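Local coordinates for ssDNA binding protein (Aeropyrum pernix, PDB 4PSN) that binds single-stranded DNA, entrapping it in a tunnel system formed between its subunits, at the interface of chains A and B. Residues are numbered along the deposited sequence; one frame, centred on the assembly and turned at random. Chains: chain A/B, ssDNA binding protein.

The interface of chains A and B. Residues chain A 156, 161, 176, 178; chain B 133-134.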
ATOM      1  N   LEU A 156      28.204  38.833  -2.589  1.00 33.45           N
ATOM      2  CA  LEU A 156      29.603  38.790  -2.973  1.00 39.80           C
ATOM      3  C   LEU A 156      29.975  40.220  -3.394  1.00 48.81           C
ATOM      4  O   LEU A 156      29.294  41.178  -3.010  1.00 51.45           O
ATOM      5  CB  LEU A 156      29.809  37.776  -4.095  1.00 39.22           C
ATOM      6  CG  LEU A 156      29.265  36.384  -3.746  1.00 41.93           C
ATOM      7  CD1 LEU A 156      29.181  35.479  -4.963  1.00 38.53           C
ATOM      8  CD2 LEU A 156      30.086  35.729  -2.636  1.00 40.55           C
ATOM      9  N   LEU A 161      24.480  35.354  -4.376  1.00 19.66           N
ATOM     10  CA  LEU A 161      23.903  34.035  -4.561  1.00 17.67           C
ATOM     11  C   LEU A 161      22.615  33.987  -3.764  1.00 21.57           C
ATOM     12  O   LEU A 161      22.563  34.478  -2.635  1.00 21.95           O
ATOM     13  CB  LEU A 161      24.836  32.950  -4.040  1.00 23.76           C
ATOM     14  CG  LEU A 161      26.238  32.886  -4.653  1.00 33.74           C
ATOM     15  CD1 LEU A 161      27.077  31.867  -3.907  1.00 38.39           C
ATOM     16  CD2 LEU A 161      26.159  32.542  -6.130  1.00 32.88           C
ATOM     17  N   ARG A 176      20.443  27.270  -6.094  1.00 27.34           N
ATOM     18  CA  ARG A 176      21.441  28.341  -6.078  1.00 24.40           C
ATOM     19  C   ARG A 176      21.441  29.115  -7.381  1.00 26.57           C
ATOM     20  O   ARG A 176      21.633  28.550  -8.454  1.00 29.36           O
ATOM     21  CB  ARG A 176      22.852  27.807  -5.827  1.00 31.55           C
ATOM     22  CG  ARG A 176      23.902  28.889  -6.106  1.00 42.43           C
ATOM     23  CD  ARG A 176      25.299  28.337  -6.243  1.00 36.51           C
ATOM     24  NE  ARG A 176      25.859  28.015  -4.942  1.00 40.47           N
ATOM     25  CZ  ARG A 176      27.162  27.894  -4.717  1.00 42.93           C
ATOM     26  NH1 ARG A 176      27.609  27.604  -3.501  1.00 45.28           N
ATOM     27  NH2 ARG A 176      28.016  28.065  -5.716  1.00 34.80           N
ATOM     28  N   ARG A 178      22.809  32.809  -9.233  1.00 23.47           N
ATOM     29  CA  ARG A 178      23.721  33.940  -9.109  1.00 17.90           C
ATOM     30  C   ARG A 178      23.182  35.172  -9.825  1.00 24.34           C
ATOM     31  O   ARG A 178      22.855  35.113 -11.006  1.00 25.12           O
ATOM     32  CB  ARG A 178      25.105  33.583  -9.653  1.00 23.12           C
ATOM     33  CG  ARG A 178      26.106  34.729  -9.468  1.00 31.85           C
ATOM     34  CD  ARG A 178      27.541  34.283  -9.694  1.00 43.86           C
ATOM     35  NE  ARG A 178      27.944  34.416 -11.086  1.00 54.73           N
ATOM     36  CZ  ARG A 178      28.038  33.403 -11.938  1.00 60.22           C
ATOM     37  NH1 ARG A 178      28.418  33.626 -13.187  1.00 58.82           N
ATOM     38  NH2 ARG A 178      27.756  32.172 -11.543  1.00 64.97           N
TER
ATOM     39  N   ASP B 133      31.788  28.327 -10.731  1.00 40.31           N
ATOM     40  CA  ASP B 133      32.108  29.643 -11.267  1.00 45.19           C
ATOM     41  C   ASP B 133      32.536  30.612 -10.165  1.00 38.38           C
ATOM     42  O   ASP B 133      33.332  31.512 -10.405  1.00 37.72           O
ATOM     43  CB  ASP B 133      30.918  30.212 -12.052  1.00 54.95           C
ATOM     44  CG  ASP B 133      30.461  29.295 -13.186  1.00 67.25           C
ATOM     45  OD1 ASP B 133      30.021  29.815 -14.234  1.00 70.23           O
ATOM     46  OD2 ASP B 133      30.527  28.055 -13.032  1.00 73.36           O
ATOM     47  N   VAL B 134      32.003  30.438  -8.962  1.00 28.67           N
ATOM     48  CA  VAL B 134      32.339  31.350  -7.874  1.00 30.70           C
ATOM     49  C   VAL B 134      33.467  30.809  -6.999  1.00 31.46           C
ATOM     50  O   VAL B 134      33.755  31.362  -5.943  1.00 33.24           O
ATOM     51  CB  VAL B 134      31.100  31.685  -7.021  1.00 37.92           C
ATOM     52  CG1 VAL B 134      30.043  32.347  -7.887  1.00 41.36           C
ATOM     53  CG2 VAL B 134      30.532  30.431  -6.390  1.00 41.53           C
TER
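B:Val134, in the loop between strands 125-131 and 137-143 of chain B, pushes its two methyl groups against the sheet of chain A, meeting A:Arg178 with one and A:Arg176 with the other. The apolar centre is the CG1 methyl, which lies 3.6 Å from CD of A:Arg178, an aliphatic contact along the arginine stem. A:Leu156 and A:Leu161 back this methyl more distantly: CD1 of A:Leu156 is 4.4 Å from CG1, and CD2 of A:Leu161 is 4.3 Å from it, so the two leucine tips border the valine without packing tightly. CG1 stands anti to the carbonyl carbon of B:Val134 (chi1 -60°), which places CG2 between the backbone N and the carbonyl carbon and directs it to A:Arg176, whose NH2 comes within 3.5 Å. That guanidinium also rests against its own chain, since CD1 of A:Leu161 sits 4.0 Å above the centre of one face, a packing likely to limit its swing. Both arginine side chains run past the valine in the opposite sense to it. Of the residues in this patch, B:Val134 buries the largest area, 62 Å², compared with 45 Å² for A:Arg178. Both sides belong to the C-terminal domains of identical subunits, and two-fold symmetry repeats the patch with chains exchanged, probably helping to hold the pair together.

Outward, the stem of A:Arg178 bends at chi3 (89°); its side chain crosses that of B:Asp133 at about a right angle, while the guanidinium and carboxylate planes lie 39° apart. The charges may attract, but no salt bridge forms: NH2 of A:Arg178 stops 4.2 Å from carboxylate OD1 of B:Asp133 and comes nearer, 3.8 Å, to that residue's CB.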